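Local coordinates for SAM-dependent methyltransferase (Thiobacillus denitrificans, PDB 5EPE), which probably transfers a methyl group from S-adenosyl-L-methionine to an acceptor, and here holds the product S-adenosyl-L-homocysteine, at residues 14-19 with 47-52; 22-27 with 183-188; 187-192 with 233-238. One frame throughout, in Å; residues are numbered along the deposited sequence.

The three contacts lead outward from the S-adenosyl-L-homocysteine pocket to a sodium site shared between subunits. Interaction 1 grips the ligand carboxylate directly. Interaction 2, its centre about 12 Å from that of interaction 1, joins it through Leu25, which packs on Ile16 and Glu49. Interactions 2 and 3 share Ala187 and Asp188, where strand 179-186 gives way to helix 189-209, and the same two sodium ions lie beside both; their centres are about 14 Å apart. Interactions 1 and 3 are about 18 Å apart between centres yet meet at Pro19, whose O is probably hydrogen-bonded to Ser191 OG (2.8 Å) and whose ring packs on Trp192.

Interaction 1: 14-19 with 47-52; sequences HRIHNP and SGEMLC. With SAH (S-adenosyl-L-homocysteine), chain B.
At the glycine-rich loop that follows the first strand of the Rossmann-like methyltransferase fold, His17 meets Ser47 with the edge of its ring. NE2 of His17 donates to Ser47 OG over 2.8 Å in a nearly straight bond (N-H...O 173°), the hydroxyl lying only 3° out of the imidazole plane. The other ring nitrogen is hydrogen-bonded to Glu11 and Phe71 stacks on the ring, a combination that fixes its rotation; Ser47 OG has a second partner in Gln74. Replacing His17 with an alanine would probably cost Ser47 OG the bond from NE2, leaving it Gln74, take from Glu11 its ring N-H partner, and open a gap beside Phe71.

The backbone of the same residue serves the ligand: His17 N donates to OXT of S-adenosyl-L-homocysteine at 2.8 Å. Asn18 ND2, also bonded to Val110 O, donates to the second carboxylate oxygen, O of the ligand, at 2.8 Å. Across the site, the GSGSG sequence of the nucleotide-binding loop, a hallmark of this fold, ends at Gly48, the N-cap of helix 49-58, and the amino end of this helix would probably favour a negative group nearby. One water ties the two sides together, accepting from Ser47 N at 2.8 Å and within donating reach of Arg15 O and OXT of the ligand, with a weak bond from Glu49 N.

Farther out, Glu49 has CG anti to its backbone N (chi1 -171°), and CG packs on Ile16 CG1 at 3.9 Å. Its CB sits 3.4 Å from Arg15 O, and the extended Arg15 chain passes the carboxylate with CD 3.7 Å from Glu49 OE1. The two charged groups do not join here; Glu49 OE1 forms its salt bridge with Arg78 on helix 69-82.

Interaction 2: 22-27 with 183-188; sequences PEKLAT and EMVLAD. With NA (sodium ion), chain C; NA (sodium ion), chain D.
Lys24 sets out with CG anti to its own carbonyl carbon, runs extended as far as CE and bends at the last bond (chi4 -77°), which turns NZ onto Leu186 O. That hydrogen bond measures 2.9 Å from NZ to O and arrives nearly in line with the carbonyl (C=O...N 163°). CE of Lys24 packs 3.5 Å from Asp188 OD1, while NZ stays 4.2 Å from OD1, beyond salt-bridge range.

The contact lays helix 22-31 against strand 179-186, an outermost strand of the seven-stranded sheet of order 3-2-1-4-5-7-6 that marks class I methyltransferases. The local axes are 8.9 Å apart and antiparallel (177°). Between them Val185 points its CG1 at Lys24 O and its CG2 at Thr27 CG2, 4.2 Å away; Thr27 OG1 donates back to Glu23 O within the helix.

Past the strand end, Asp188 OD1 accepts from Ser191 N, and OD2 bridges two sodium ions at 2.6 and 2.7 Å. Asp188 of two neighbouring subunits also binds sodium at this site, placing the end of the strand where three subunits meet.

Interaction 3: 187-192 with 233-238; sequences ADQDSW and NTREYL. With NA (sodium ion), chain D; NA (sodium ion), chain C.
The first turn of helix 189-209 lies against the last turn of helix 216-237, with Gln189 and Arg235 nearest in backbone, 6.1 Å between their CA atoms. Asp188 is the N-cap of the first helix. The second ends at Tyr237, and Leu238, whose N still bonds to Thr234 O, leads into strand 238-247.

Gln189 carries the polar part. Its CG is anti to the carbonyl carbon and the chain beyond is extended; the side chains of Gln189 and Arg235 cross at about a right angle, with the amide and the guanidinium turned 32° from each other. NE2 of Gln189 donates to Arg235 O at 2.9 Å in a straight bond (170°), reaching the carbonyl from above its plane, and to Glu236 OE2 at 2.9 Å, less straight (140°) and from above the carboxylate plane. Two bonds thus fix the turn of the amide. CB of Gln189 lies over one face of the guanidinium, toward its rim and 3.6 Å from Arg235 NH2. At the guanidinium edge Asp190 OD1 makes a long salt bridge to NH2 of Arg235 (3.9 Å), seconded by a water bonded to both. A second water joins Gln189 OE1 to Arg235 NH1, and NE forms a salt bridge with Asp193. Asp190 OD2 binds one of the sodium ions at 2.5 Å.

Trp192 supplies the apolar part. Thr234 CG2 stands over the six-membered ring in a CH-pi contact, 3.7 Å from its centroid, while Leu238 CD2 touches CH2 of Trp192 at 3.7 Å.

The helix pair 189-209 and 216-237 connects the edge strand 179-186 to its antiparallel neighbour 238-247. Trp192 also packs on Pro19 near the ligand pocket, and Arg235 packs on Leu186 of a neighbouring subunit.

Interaction 1: 14-19 with 47-52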
loop_
_atom_site.group_PDB
_atom_site.type_symbol
_atom_site.label_atom_id
_atom_site.label_comp_id
_atom_site.label_asym_id
_atom_site.label_seq_id
_atom_site.Cartn_x
_atom_site.Cartn_y
_atom_site.Cartn_z
ATOM N N HIS A 14 -31.653 -29.509 10.232
ATOM C CA HIS A 14 -31.887 -28.096 9.866
ATOM C C HIS A 14 -33.381 -27.877 9.538
ATOM O O HIS A 14 -33.932 -28.686 8.798
ATOM C CB HIS A 14 -31.136 -27.770 8.598
ATOM C CG HIS A 14 -29.699 -27.428 8.799
ATOM N ND1 HIS A 14 -28.814 -28.261 9.467
ATOM C CD2 HIS A 14 -29.000 -26.320 8.454
ATOM C CE1 HIS A 14 -27.617 -27.685 9.474
ATOM N NE2 HIS A 14 -27.715 -26.491 8.916
ATOM N N ARG A 15 -33.997 -26.818 10.065
ATOM C CA ARG A 15 -35.299 -26.359 9.555
ATOM C C ARG A 15 -35.098 -25.490 8.316
ATOM O O ARG A 15 -35.859 -25.586 7.396
ATOM C CB ARG A 15 -36.078 -25.592 10.609
ATOM C CG ARG A 15 -36.607 -26.504 11.726
ATOM C CD ARG A 15 -37.364 -25.645 12.732
ATOM N NE ARG A 15 -37.841 -26.481 13.830
ATOM C CZ ARG A 15 -38.132 -26.042 15.044
ATOM N NH1 ARG A 15 -38.045 -24.762 15.352
ATOM N NH2 ARG A 15 -38.550 -26.894 15.951
ATOM N N ILE A 16 -34.035 -24.701 8.299
ATOM C CA ILE A 16 -33.723 -23.787 7.210
ATOM C C ILE A 16 -32.388 -24.223 6.588
ATOM O O ILE A 16 -31.389 -24.268 7.269
ATOM C CB ILE A 16 -33.636 -22.329 7.723
ATOM C CG1 ILE A 16 -34.946 -21.930 8.429
ATOM C CG2 ILE A 16 -33.267 -21.387 6.578
ATOM C CD1 ILE A 16 -34.896 -20.671 9.281
ATOM N N HIS A 17 -32.409 -24.605 5.314
ATOM C CA HIS A 17 -31.285 -25.103 4.611
ATOM C C HIS A 17 -30.554 -23.981 3.855
ATOM O O HIS A 17 -30.225 -24.124 2.676
ATOM C CB HIS A 17 -31.736 -26.214 3.636
ATOM C CG HIS A 17 -32.419 -27.363 4.309
ATOM N ND1 HIS A 17 -31.722 -28.398 4.874
ATOM C CD2 HIS A 17 -33.726 -27.601 4.570
ATOM C CE1 HIS A 17 -32.581 -29.251 5.437
ATOM N NE2 HIS A 17 -33.805 -28.787 5.268
ATOM N N ASN A 18 -30.260 -22.900 4.559
ATOM C CA ASN A 18 -29.647 -21.755 3.980
ATOM C C ASN A 18 -29.186 -20.892 5.143
ATOM O O ASN A 18 -29.643 -21.067 6.261
ATOM C CB ASN A 18 -30.665 -20.962 3.126
ATOM C CG ASN A 18 -30.632 -21.366 1.663
ATOM O OD1 ASN A 18 -29.566 -21.410 1.039
ATOM N ND2 ASN A 18 -31.787 -21.608 1.099
ATOM N N PRO A 19 -28.328 -19.912 4.869
ATOM C CA PRO A 19 -27.825 -19.014 5.965
ATOM C C PRO A 19 -28.816 -17.919 6.401
ATOM O O PRO A 19 -28.563 -16.723 6.300
ATOM C CB PRO A 19 -26.542 -18.453 5.363
ATOM C CG PRO A 19 -26.773 -18.469 3.864
ATOM C CD PRO A 19 -27.611 -19.679 3.595
ATOM N N SER A 47 -37.296 -28.098 3.946
ATOM C CA SER A 47 -38.091 -28.678 5.023
ATOM C C SER A 47 -39.359 -27.842 5.304
ATOM O O SER A 47 -39.989 -27.990 6.360
ATOM C CB SER A 47 -37.221 -28.947 6.263
ATOM O OG SER A 47 -36.250 -29.963 5.991
ATOM N N GLY A 48 -39.700 -26.970 4.344
ATOM C CA GLY A 48 -40.958 -26.248 4.308
ATOM C C GLY A 48 -41.057 -25.159 5.326
ATOM O O GLY A 48 -42.151 -24.686 5.596
ATOM N N GLU A 49 -39.922 -24.705 5.867
ATOM C CA GLU A 49 -39.999 -23.774 6.976
ATOM C C GLU A 49 -40.613 -22.429 6.535
ATOM O O GLU A 49 -41.417 -21.818 7.285
ATOM C CB GLU A 49 -38.653 -23.582 7.648
ATOM C CG GLU A 49 -38.738 -22.782 8.943
ATOM C CD GLU A 49 -39.367 -23.528 10.135
ATOM O OE1 GLU A 49 -39.736 -24.724 10.014
ATOM O OE2 GLU A 49 -39.459 -22.894 11.244
HETATM N N MSE A 50 -40.246 -21.973 5.348
HETATM C CA MSE A 50 -40.777 -20.718 4.838
HETATM C C MSE A 50 -42.292 -20.784 4.657
HETATM O O MSE A 50 -43.004 -19.968 5.197
HETATM C CB MSE A 50 -40.096 -20.385 3.497
HETATM C CG MSE A 50 -40.558 -19.010 3.087
HETATM SE SE MSE A 50 -39.497 -18.507 1.450
HETATM C CE MSE A 50 -40.613 -19.276 0.147
ATOM N N LEU A 51 -42.773 -21.748 3.892
ATOM C CA LEU A 51 -44.229 -21.919 3.764
ATOM C C LEU A 51 -44.966 -22.140 5.090
ATOM O O LEU A 51 -45.984 -21.497 5.304
ATOM C CB LEU A 51 -44.585 -23.037 2.785
ATOM C CG LEU A 51 -44.274 -22.684 1.343
ATOM C CD1 LEU A 51 -44.490 -23.896 0.457
ATOM C CD2 LEU A 51 -45.132 -21.532 0.824
ATOM N N CYS A 52 -44.458 -23.004 5.979
ATOM C CA CYS A 52 -45.165 -23.298 7.218
ATOM C C CYS A 52 -45.270 -22.054 8.124
ATOM O O CYS A 52 -46.348 -21.789 8.668
ATOM C CB CYS A 52 -44.529 -24.439 7.991
ATOM S SG CYS A 52 -44.728 -26.004 7.109
HETATM N N SAH B . -35.462 -23.280 0.129
HETATM C CA SAH B . -35.087 -24.288 1.191
HETATM C CB SAH B . -34.072 -25.277 0.650
HETATM C CG SAH B . -32.733 -24.720 0.135
HETATM S SD SAH B . -31.495 -25.970 -0.098
HETATM C C SAH B . -34.566 -23.643 2.456
HETATM O O SAH B . -34.113 -22.483 2.411
HETATM O OXT SAH B . -34.572 -24.249 3.548
HETATM C "C5'" SAH B . -31.704 -26.567 -1.801
HETATM C "C4'" SAH B . -32.923 -27.486 -1.905
HETATM O "O4'" SAH B . -33.172 -27.812 -3.280
HETATM C "C3'" SAH B . -32.781 -28.820 -1.149
HETATM O "O3'" SAH B . -33.891 -28.935 -0.239
HETATM C "C2'" SAH B . -32.837 -29.906 -2.227
HETATM O "O2'" SAH B . -33.563 -31.055 -1.818
HETATM C "C1'" SAH B . -33.605 -29.192 -3.306
HETATM N N9 SAH B . -33.468 -29.622 -4.706
HETATM C C8 SAH B . -32.307 -29.898 -5.376
HETATM N N7 SAH B . -32.549 -30.175 -6.638
HETATM C C5 SAH B . -33.936 -30.064 -6.777
HETATM C C6 SAH B . -34.819 -30.255 -7.873
HETATM N N6 SAH B . -34.347 -30.597 -9.093
HETATM N N1 SAH B . -36.150 -30.060 -7.699
HETATM C C2 SAH B . -36.596 -29.719 -6.467
HETATM N N3 SAH B . -35.848 -29.538 -5.360
HETATM C C4 SAH B . -34.505 -29.718 -5.585
HETATM O O HOH W 1 -36.861 -25.489 4.822
#

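Interaction 2: 22-27 with 183-188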
loop_
_atom_site.group_PDB
_atom_site.type_symbol
_atom_site.label_atom_id
_atom_site.label_comp_id
_atom_site.label_asym_id
_atom_site.label_seq_id
_atom_site.Cartn_x
_atom_site.Cartn_y
_atom_site.Cartn_z
ATOM N N PRO A 22 -34.416 -18.116 11.905
ATOM C CA PRO A 22 -35.857 -17.901 11.996
ATOM C C PRO A 22 -36.243 -16.423 12.000
ATOM O O PRO A 22 -37.277 -16.034 11.418
ATOM C CB PRO A 22 -36.232 -18.553 13.340
ATOM C CG PRO A 22 -35.235 -19.597 13.512
ATOM C CD PRO A 22 -33.947 -19.089 12.923
ATOM N N GLU A 23 -35.417 -15.583 12.628
ATOM C CA GLU A 23 -35.756 -14.175 12.729
ATOM C C GLU A 23 -35.672 -13.529 11.340
ATOM O O GLU A 23 -36.516 -12.739 10.949
ATOM C CB GLU A 23 -34.836 -13.488 13.736
ATOM C CG GLU A 23 -34.919 -14.016 15.206
ATOM C CD GLU A 23 -34.330 -15.449 15.532
ATOM O OE1 GLU A 23 -33.606 -16.112 14.771
ATOM O OE2 GLU A 23 -34.607 -15.965 16.639
ATOM N N LYS A 24 -34.669 -13.903 10.553
ATOM C CA LYS A 24 -34.589 -13.419 9.165
ATOM C C LYS A 24 -35.721 -13.870 8.277
ATOM O O LYS A 24 -36.254 -13.101 7.477
ATOM C CB LYS A 24 -33.273 -13.779 8.549
ATOM C CG LYS A 24 -32.226 -12.827 9.087
ATOM C CD LYS A 24 -30.870 -13.010 8.551
ATOM C CE LYS A 24 -29.857 -12.128 9.297
ATOM N NZ LYS A 24 -29.971 -10.748 8.842
ATOM N N LEU A 25 -36.089 -15.128 8.397
ATOM C CA LEU A 25 -37.218 -15.641 7.669
ATOM C C LEU A 25 -38.541 -14.908 8.012
ATOM O O LEU A 25 -39.338 -14.625 7.110
ATOM C CB LEU A 25 -37.339 -17.135 7.960
ATOM C CG LEU A 25 -38.125 -17.963 6.981
ATOM C CD1 LEU A 25 -37.664 -17.884 5.502
ATOM C CD2 LEU A 25 -38.143 -19.426 7.496
ATOM N N ALA A 26 -38.762 -14.579 9.290
ATOM C CA ALA A 26 -39.947 -13.837 9.684
ATOM C C ALA A 26 -39.851 -12.383 9.177
ATOM O O ALA A 26 -40.827 -11.795 8.775
ATOM C CB ALA A 26 -40.136 -13.864 11.192
ATOM N N THR A 27 -38.668 -11.793 9.224
ATOM C CA THR A 27 -38.486 -10.443 8.699
ATOM C C THR A 27 -38.875 -10.393 7.232
ATOM O O THR A 27 -39.519 -9.424 6.766
ATOM C CB THR A 27 -37.022 -10.012 8.928
ATOM O OG1 THR A 27 -36.864 -9.925 10.348
ATOM C CG2 THR A 27 -36.689 -8.699 8.256
ATOM N N GLU A 183 -37.410 -5.453 -2.627
ATOM C CA GLU A 183 -37.108 -5.726 -1.236
ATOM C C GLU A 183 -35.930 -6.672 -1.180
ATOM O O GLU A 183 -35.626 -7.362 -2.147
ATOM C CB GLU A 183 -38.317 -6.276 -0.469
ATOM C CG GLU A 183 -38.959 -5.260 0.513
ATOM C CD GLU A 183 -38.157 -5.016 1.802
ATOM O OE1 GLU A 183 -38.662 -4.357 2.760
ATOM O OE2 GLU A 183 -37.011 -5.542 1.904
HETATM N N MSE A 184 -35.309 -6.730 -0.006
HETATM C CA MSE A 184 -34.255 -7.719 0.226
HETATM C C MSE A 184 -33.994 -7.897 1.682
HETATM O O MSE A 184 -34.078 -6.925 2.470
HETATM C CB MSE A 184 -32.914 -7.462 -0.515
HETATM C CG MSE A 184 -32.305 -6.203 -0.022
HETATM SE SE MSE A 184 -30.613 -5.696 -0.981
HETATM C CE MSE A 184 -29.957 -4.416 0.331
ATOM N N VAL A 185 -33.650 -9.145 2.028
ATOM C CA VAL A 185 -33.249 -9.498 3.396
ATOM C C VAL A 185 -31.978 -10.334 3.230
ATOM O O VAL A 185 -31.983 -11.372 2.588
ATOM C CB VAL A 185 -34.347 -10.292 4.166
ATOM C CG1 VAL A 185 -33.904 -10.696 5.583
ATOM C CG2 VAL A 185 -35.621 -9.446 4.289
ATOM N N LEU A 186 -30.888 -9.854 3.810
ATOM C CA LEU A 186 -29.606 -10.472 3.630
ATOM C C LEU A 186 -29.165 -11.258 4.847
ATOM O O LEU A 186 -29.487 -10.880 5.964
ATOM C CB LEU A 186 -28.568 -9.371 3.271
ATOM C CG LEU A 186 -28.904 -8.489 2.047
ATOM C CD1 LEU A 186 -27.680 -7.648 1.652
ATOM C CD2 LEU A 186 -29.418 -9.201 0.875
ATOM N N ALA A 187 -28.414 -12.344 4.625
ATOM C CA ALA A 187 -27.701 -12.985 5.718
ATOM C C ALA A 187 -26.710 -12.023 6.333
ATOM O O ALA A 187 -26.236 -11.101 5.696
ATOM C CB ALA A 187 -26.963 -14.226 5.228
ATOM N N ASP A 188 -26.412 -12.245 7.600
ATOM C CA ASP A 188 -25.255 -11.661 8.247
ATOM C C ASP A 188 -24.375 -12.813 8.709
ATOM O O ASP A 188 -24.729 -13.982 8.490
ATOM C CB ASP A 188 -25.651 -10.759 9.365
ATOM C CG ASP A 188 -26.362 -11.474 10.525
ATOM O OD1 ASP A 188 -26.657 -12.686 10.565
ATOM O OD2 ASP A 188 -26.771 -10.707 11.427
HETATM NA NA NA C . -27.122 -8.104 11.667
HETATM NA NA NA D . -25.469 -10.082 13.677
HETATM O O HOH W 2 -26.175 -6.756 10.065
HETATM O O HOH W 3 -24.944 -7.984 12.652
HETATM O O HOH W 4 -29.628 -8.395 12.216
HETATM O O HOH W 5 -27.432 -8.780 13.912
HETATM O O HOH W 6 -27.412 -11.489 14.633
#

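Interaction 3: 187-192 with 233-238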
loop_
_atom_site.group_PDB
_atom_site.type_symbol
_atom_site.label_atom_id
_atom_site.label_comp_id
_atom_site.label_asym_id
_atom_site.label_seq_id
_atom_site.Cartn_x
_atom_site.Cartn_y
_atom_site.Cartn_z
ATOM N N ALA A 187 -28.414 -12.344 4.625
ATOM C CA ALA A 187 -27.701 -12.985 5.718
ATOM C C ALA A 187 -26.710 -12.023 6.333
ATOM O O ALA A 187 -26.236 -11.101 5.696
ATOM C CB ALA A 187 -26.963 -14.226 5.228
ATOM N N ASP A 188 -26.412 -12.245 7.600
ATOM C CA ASP A 188 -25.255 -11.661 8.247
ATOM C C ASP A 188 -24.375 -12.813 8.709
ATOM O O ASP A 188 -24.729 -13.982 8.490
ATOM C CB ASP A 188 -25.651 -10.759 9.365
ATOM C CG ASP A 188 -26.362 -11.474 10.525
ATOM O OD1 ASP A 188 -26.657 -12.686 10.565
ATOM O OD2 ASP A 188 -26.771 -10.707 11.427
ATOM N N GLN A 189 -23.247 -12.497 9.331
ATOM C CA GLN A 189 -22.346 -13.566 9.742
ATOM C C GLN A 189 -22.968 -14.529 10.751
ATOM O O GLN A 189 -22.685 -15.731 10.674
ATOM C CB GLN A 189 -21.033 -13.028 10.228
ATOM C CG GLN A 189 -20.267 -12.347 9.108
ATOM C CD GLN A 189 -19.032 -11.607 9.606
ATOM O OE1 GLN A 189 -19.073 -10.855 10.620
ATOM N NE2 GLN A 189 -17.887 -11.887 8.978
ATOM N N ASP A 190 -23.833 -14.031 11.635
ATOM C CA ASP A 190 -24.533 -14.861 12.592
ATOM C C ASP A 190 -25.473 -15.851 11.962
ATOM O O ASP A 190 -25.581 -16.988 12.403
ATOM C CB ASP A 190 -25.253 -14.026 13.633
ATOM C CG ASP A 190 -24.258 -13.259 14.545
ATOM O OD1 ASP A 190 -23.159 -13.750 14.953
ATOM O OD2 ASP A 190 -24.594 -12.095 14.866
ATOM N N SER A 191 -26.123 -15.462 10.864
ATOM C CA SER A 191 -27.002 -16.384 10.184
ATOM C C SER A 191 -26.235 -17.432 9.400
ATOM O O SER A 191 -26.664 -18.593 9.356
ATOM C CB SER A 191 -28.128 -15.638 9.420
ATOM O OG SER A 191 -27.662 -14.986 8.353
ATOM N N TRP A 192 -25.095 -17.071 8.843
ATOM C CA TRP A 192 -24.201 -18.040 8.262
ATOM C C TRP A 192 -23.724 -19.054 9.317
ATOM O O TRP A 192 -23.648 -20.243 9.028
ATOM C CB TRP A 192 -22.976 -17.368 7.627
ATOM C CG TRP A 192 -23.103 -17.032 6.158
ATOM C CD1 TRP A 192 -23.243 -15.810 5.607
ATOM C CD2 TRP A 192 -23.079 -17.957 5.082
ATOM N NE1 TRP A 192 -23.344 -15.898 4.241
ATOM C CE2 TRP A 192 -23.233 -17.219 3.893
ATOM C CE3 TRP A 192 -22.954 -19.346 5.008
ATOM C CZ2 TRP A 192 -23.223 -17.821 2.655
ATOM C CZ3 TRP A 192 -22.960 -19.937 3.780
ATOM C CH2 TRP A 192 -23.135 -19.182 2.620
ATOM N N ASN A 233 -12.772 -18.661 4.938
ATOM C CA ASN A 233 -13.303 -18.402 3.589
ATOM C C ASN A 233 -14.741 -17.839 3.665
ATOM O O ASN A 233 -14.945 -16.644 3.574
ATOM C CB ASN A 233 -13.181 -19.688 2.759
ATOM C CG ASN A 233 -11.723 -20.137 2.647
ATOM O OD1 ASN A 233 -10.932 -19.447 2.060
ATOM N ND2 ASN A 233 -11.362 -21.186 3.300
ATOM N N THR A 234 -15.712 -18.652 3.968
ATOM C CA THR A 234 -17.079 -18.248 3.843
ATOM C C THR A 234 -17.409 -17.062 4.729
ATOM O O THR A 234 -18.085 -16.112 4.260
ATOM C CB THR A 234 -17.960 -19.438 4.188
ATOM O OG1 THR A 234 -17.541 -20.523 3.348
ATOM C CG2 THR A 234 -19.439 -19.182 4.019
ATOM N N ARG A 235 -17.060 -17.137 6.024
ATOM C CA ARG A 235 -17.614 -16.178 6.984
ATOM C C ARG A 235 -17.292 -14.732 6.627
ATOM O O ARG A 235 -18.097 -13.850 6.816
ATOM C CB ARG A 235 -17.149 -16.522 8.399
ATOM C CG ARG A 235 -17.961 -15.860 9.472
ATOM C CD ARG A 235 -17.538 -16.300 10.863
ATOM N NE ARG A 235 -18.571 -15.946 11.828
ATOM C CZ ARG A 235 -18.684 -14.766 12.430
ATOM N NH1 ARG A 235 -17.784 -13.852 12.287
ATOM N NH2 ARG A 235 -19.766 -14.516 13.231
ATOM N N GLU A 236 -16.100 -14.479 6.112
ATOM C CA GLU A 236 -15.661 -13.164 5.749
ATOM C C GLU A 236 -16.028 -12.738 4.324
ATOM O O GLU A 236 -16.286 -11.596 4.091
ATOM C CB GLU A 236 -14.128 -13.112 5.949
ATOM C CG GLU A 236 -13.740 -13.087 7.471
ATOM C CD GLU A 236 -14.278 -11.821 8.147
ATOM O OE1 GLU A 236 -14.112 -10.735 7.544
ATOM O OE2 GLU A 236 -14.951 -11.862 9.209
ATOM N N TYR A 237 -16.064 -13.680 3.393
ATOM C CA TYR A 237 -16.164 -13.363 1.973
ATOM C C TYR A 237 -17.515 -13.625 1.311
ATOM O O TYR A 237 -17.829 -12.941 0.319
ATOM C CB TYR A 237 -15.090 -14.167 1.219
ATOM C CG TYR A 237 -13.737 -13.708 1.557
ATOM C CD1 TYR A 237 -13.209 -12.536 0.995
ATOM C CD2 TYR A 237 -12.945 -14.438 2.469
ATOM C CE1 TYR A 237 -11.937 -12.084 1.320
ATOM C CE2 TYR A 237 -11.682 -13.993 2.829
ATOM C CZ TYR A 237 -11.181 -12.841 2.235
ATOM O OH TYR A 237 -9.926 -12.441 2.551
ATOM N N LEU A 238 -18.280 -14.591 1.824
ATOM C CA LEU A 238 -19.466 -14.998 1.103
ATOM C C LEU A 238 -20.721 -14.338 1.669
ATOM O O LEU A 238 -21.043 -14.514 2.850
ATOM C CB LEU A 238 -19.635 -16.517 1.021
ATOM C CG LEU A 238 -20.596 -17.070 -0.089
ATOM C CD1 LEU A 238 -20.228 -16.667 -1.528
ATOM C CD2 LEU A 238 -20.681 -18.625 -0.025
HETATM NA NA NA D . -25.469 -10.082 13.677
HETATM NA NA NA C . -27.122 -8.104 11.667
HETATM O O HOH W 7 -17.449 -10.743 13.100
HETATM O O HOH W 8 -20.775 -12.324 14.889
HETATM O O HOH W 2 -26.175 -6.756 10.065
HETATM O O HOH W 3 -24.944 -7.984 12.652
HETATM O O HOH W 4 -29.628 -8.395 12.216
HETATM O O HOH W 5 -27.432 -8.780 13.912
HETATM O O HOH W 6 -27.412 -11.489 14.633
#